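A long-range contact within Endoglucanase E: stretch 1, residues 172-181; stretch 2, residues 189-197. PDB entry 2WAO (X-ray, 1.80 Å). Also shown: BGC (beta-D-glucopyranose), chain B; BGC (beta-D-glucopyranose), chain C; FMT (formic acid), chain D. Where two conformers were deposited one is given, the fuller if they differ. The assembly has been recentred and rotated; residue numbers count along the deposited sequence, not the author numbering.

Stretch 1 172-181: MIAWSGIGLT
Stretch 2 (189-197) GPLIMDRYP

A strand that runs out into a turn and loop packs against the start of a helix through apolar side chains, fastened by one backbone hydrogen bond and one arginine-tryptophan stack, with 586 Å² buried over both sides. Stretch 1 is extended at 172-174 (Ile-173 phi/psi -94/85), passes through a type II beta turn from Trp-175 to Ile-178 (Ile-178 N to Trp-175 O, 3.2 Å), and continues as loop. Stretch 2 enters its helix at Ile-192. Ile-173 CA lies 6.8 Å from Tyr-196 CA at one end. At the other, Gly-179 CA is 5.7 Å from Leu-191 CA, and Leu-180 CA is 5.8 Å from Ile-192 CA, so these two pairs advance together.

The polar link sits at the helix start. Ile-192 N donates to Gly-179 O at 3.1 Å with an N-H...O angle of 164°, giving a first-turn amide an acceptor from the other stretch; Gly-179 is extended there (-140/-174). Leu-191 (-102/179) is the N-cap residue; its N donates to Asp-194 OD2 (2.8 Å, 178°). A water bridges alongside, donating to Leu-180 O (3.1 Å) and accepting from Met-193 N (3.2 Å).

Ile-192 (-58/-41; chi1 t, chi2 p) is buried and the residue most covered by the other stretch (94 Å²), followed by Ile-178 (78 Å²), also buried; branched apolar side chains suit this enclosed place. Ile-192 CD1 lies 4.1 Å from Ile-178 CG2, and Ile-192 CG2 lies 3.6 Å from Leu-180 CD2. Ile-178 points toward stretch 2 with chi1 at -149°, between wells, and chi2 t; Ile-178 CD1 reaches Ile-192 N at 3.5 Å and Arg-195 CD at 3.8 Å. Leu-180 (m, t) starts away, but its end comes nearer. Leu-191 (m, t) leaves sideways, and Leu-191 CD1 comes 3.4 Å from Leu-180 O. Ile-173 (m, m) CG2 lies 3.9 Å from Tyr-196 CD1, at the edge of the ring; Tyr-196 has chi1 t and chi2 57°.

Trp-175 (chi1 t, chi2 -78°) and Arg-195 (chi1 m, chi2 -149°, chi3 t, chi4 -91°) both point toward the opposing stretch. The guanidinium lies flat on the indole, planes at 14°. Arg-195 CZ is 3.5 Å from the centroid of the Trp-175 six-membered ring, a cation-pi contact; Arg-195 CD is 3.7 Å from that centroid, a CH-pi contact. A long, flat-ended cation suits this broad aromatic face.

Gly-177, at phi/psi 82/-2, suits the turn: positive phi favours glycine, and an ideal CB would clash with chain B glucose O2.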

# COMPACT_ATOMS: atom_id res chain seq x y z
N MET A 172 -1.95 2.30 2.18
CA MET A 172 -1.77 0.91 1.73
C MET A 172 -1.74 -0.05 2.92
O MET A 172 -0.67 -0.31 3.52
CB MET A 172 -0.53 0.75 0.83
CG MET A 172 -0.56 1.59 -0.45
SD MET A 172 1.03 1.70 -1.33
CE MET A 172 1.26 0.04 -2.01
N ILE A 173 -2.90 -0.59 3.24
CA ILE A 173 -3.06 -1.43 4.42
C ILE A 173 -2.88 -2.87 3.99
O ILE A 173 -3.84 -3.58 3.67
CB ILE A 173 -4.40 -1.14 5.16
CG1 ILE A 173 -4.55 0.39 5.41
CG2 ILE A 173 -4.41 -1.93 6.46
CD1 ILE A 173 -3.29 1.05 6.08
N ALA A 174 -1.61 -3.30 3.95
CA ALA A 174 -1.28 -4.56 3.27
C ALA A 174 -0.18 -5.27 4.04
O ALA A 174 0.70 -4.64 4.62
CB ALA A 174 -0.87 -4.29 1.85
N TRP A 175 -0.23 -6.59 4.01
CA TRP A 175 0.70 -7.42 4.81
C TRP A 175 0.97 -8.66 4.00
O TRP A 175 0.03 -9.38 3.64
CB TRP A 175 0.01 -7.79 6.13
CG TRP A 175 0.96 -8.39 7.14
CD1 TRP A 175 1.42 -9.67 7.16
CD2 TRP A 175 1.50 -7.73 8.30
NE1 TRP A 175 2.25 -9.86 8.27
CE2 TRP A 175 2.30 -8.68 8.98
CE3 TRP A 175 1.40 -6.41 8.82
CZ2 TRP A 175 3.02 -8.36 10.16
CZ3 TRP A 175 2.10 -6.09 10.00
CH2 TRP A 175 2.89 -7.08 10.67
N SER A 176 2.24 -8.91 3.68
CA SER A 176 2.62 -10.05 2.82
C SER A 176 2.17 -11.38 3.43
O SER A 176 2.33 -11.60 4.64
CB SER A 176 4.11 -10.05 2.53
OG SER A 176 4.39 -9.19 1.45
N GLY A 177 1.54 -12.22 2.61
CA GLY A 177 1.06 -13.55 3.03
C GLY A 177 -0.27 -13.59 3.77
O GLY A 177 -0.72 -14.67 4.13
N ILE A 178 -0.90 -12.44 4.03
CA ILE A 178 -2.12 -12.41 4.84
C ILE A 178 -3.35 -12.81 4.00
O ILE A 178 -3.37 -12.58 2.78
CB ILE A 178 -2.32 -10.98 5.45
CG1 ILE A 178 -3.05 -11.09 6.81
CG2 ILE A 178 -3.03 -9.99 4.45
CD1 ILE A 178 -3.02 -9.77 7.61
N GLY A 179 -4.37 -13.35 4.66
CA GLY A 179 -5.61 -13.71 3.97
C GLY A 179 -6.81 -13.36 4.82
O GLY A 179 -6.69 -12.74 5.92
N LEU A 180 -7.96 -13.76 4.31
CA LEU A 180 -9.20 -13.57 4.99
C LEU A 180 -9.48 -14.72 5.97
O LEU A 180 -10.09 -14.48 7.06
CB LEU A 180 -10.37 -13.54 4.00
CG LEU A 180 -10.42 -12.16 3.36
CD1 LEU A 180 -11.08 -12.17 2.02
CD2 LEU A 180 -11.13 -11.18 4.34
N THR A 181 -9.13 -15.94 5.57
CA THR A 181 -9.38 -17.13 6.48
C THR A 181 -8.11 -17.83 6.93
O THR A 181 -8.15 -18.67 7.87
CB THR A 181 -10.28 -18.23 5.79
OG1 THR A 181 -9.52 -18.88 4.77
CG2 THR A 181 -11.52 -17.59 5.18
N GLY A 189 -1.33 -16.91 12.42
CA GLY A 189 -1.07 -15.49 12.57
C GLY A 189 -2.35 -14.69 12.46
O GLY A 189 -3.37 -15.22 11.99
N PRO A 190 -2.29 -13.40 12.82
CA PRO A 190 -3.40 -12.48 12.61
C PRO A 190 -3.82 -12.46 11.13
O PRO A 190 -2.99 -12.56 10.25
CB PRO A 190 -2.80 -11.12 13.01
CG PRO A 190 -1.65 -11.50 14.02
CD PRO A 190 -1.09 -12.75 13.42
N LEU A 191 -5.11 -12.33 10.90
CA LEU A 191 -5.64 -12.27 9.53
C LEU A 191 -5.94 -10.81 9.23
O LEU A 191 -5.77 -9.93 10.10
CB LEU A 191 -6.90 -13.15 9.43
CG LEU A 191 -6.71 -14.67 9.61
CD1 LEU A 191 -8.04 -15.39 9.65
CD2 LEU A 191 -5.79 -15.21 8.48
N ILE A 192 -6.41 -10.53 8.02
CA ILE A 192 -6.52 -9.12 7.63
C ILE A 192 -7.42 -8.35 8.60
O ILE A 192 -7.08 -7.19 9.00
CB ILE A 192 -6.92 -8.96 6.13
CG1 ILE A 192 -6.89 -7.45 5.74
CG2 ILE A 192 -8.27 -9.63 5.87
CD1 ILE A 192 -5.38 -6.92 5.74
N MET A 193 -8.53 -8.92 9.06
CA MET A 193 -9.44 -8.13 9.90
C MET A 193 -8.84 -7.83 11.27
O MET A 193 -9.27 -6.88 11.95
CB MET A 193 -10.82 -8.77 10.02
CG MET A 193 -11.81 -8.29 8.92
SD MET A 193 -12.47 -6.61 9.19
CE MET A 193 -13.21 -6.81 10.81
N ASP A 194 -7.85 -8.63 11.67
CA ASP A 194 -7.13 -8.42 12.92
C ASP A 194 -6.10 -7.29 12.81
O ASP A 194 -5.78 -6.65 13.81
CB ASP A 194 -6.41 -9.70 13.38
CG ASP A 194 -7.33 -10.94 13.47
OD1 ASP A 194 -8.47 -10.82 13.98
OD2 ASP A 194 -6.88 -12.07 13.06
N ARG A 195 -5.52 -7.06 11.63
CA ARG A 195 -4.46 -6.02 11.50
C ARG A 195 -5.03 -4.69 11.04
O ARG A 195 -4.49 -3.62 11.34
CB ARG A 195 -3.40 -6.50 10.50
CG ARG A 195 -2.71 -7.85 10.91
CD ARG A 195 -1.32 -7.87 10.40
NE ARG A 195 -0.53 -9.09 10.60
CZ ARG A 195 0.25 -9.30 11.67
NH1 ARG A 195 0.26 -8.44 12.70
NH2 ARG A 195 1.00 -10.40 11.73
N TYR A 196 -6.12 -4.78 10.28
CA TYR A 196 -6.79 -3.62 9.67
C TYR A 196 -7.05 -2.43 10.64
O TYR A 196 -6.89 -1.31 10.21
CB TYR A 196 -8.08 -4.04 8.95
CG TYR A 196 -8.82 -2.93 8.24
CD1 TYR A 196 -8.20 -2.16 7.26
CD2 TYR A 196 -10.16 -2.66 8.55
CE1 TYR A 196 -8.90 -1.12 6.60
CE2 TYR A 196 -10.85 -1.65 7.90
CZ TYR A 196 -10.22 -0.89 6.90
OH TYR A 196 -10.91 0.15 6.27
N PRO A 197 -7.43 -2.69 11.92
CA PRO A 197 -7.70 -1.59 12.89
C PRO A 197 -6.49 -0.75 13.33
O PRO A 197 -6.66 0.25 14.06
CB PRO A 197 -8.32 -2.33 14.11
CG PRO A 197 -8.78 -3.70 13.55
CD PRO A 197 -7.71 -4.00 12.53
C2 BGC B . 5.07 -15.01 4.51
C3 BGC B . 5.43 -13.77 5.35
C4 BGC B . 6.91 -13.42 5.19
C5 BGC B . 7.21 -13.21 3.72
C6 BGC B . 8.64 -12.73 3.47
C1 BGC B . 5.61 -14.84 3.10
O2 BGC B . 3.66 -15.23 4.49
O3 BGC B . 5.04 -13.95 6.69
O4 BGC B . 7.18 -12.21 5.86
O5 BGC B . 6.98 -14.48 3.13
O6 BGC B . 9.54 -13.81 3.47
C2 BGC C . 6.70 -17.43 -0.70
C3 BGC C . 6.53 -17.21 0.80
C4 BGC C . 5.69 -15.95 1.04
C5 BGC C . 4.35 -16.09 0.28
C6 BGC C . 3.35 -14.94 0.50
C1 BGC C . 5.33 -17.46 -1.38
O2 BGC C . 7.45 -18.62 -0.92
O3 BGC C . 7.82 -17.06 1.41
O4 BGC C . 5.46 -16.05 2.36
O5 BGC C . 4.63 -16.26 -1.11
O6 BGC C . 3.95 -13.73 0.06
C FMT D . -0.31 -12.61 -1.03
O1 FMT D . 0.64 -12.86 -0.29
O2 FMT D . -0.30 -12.46 -2.26
O HOH W 1 -10.02 -11.70 8.39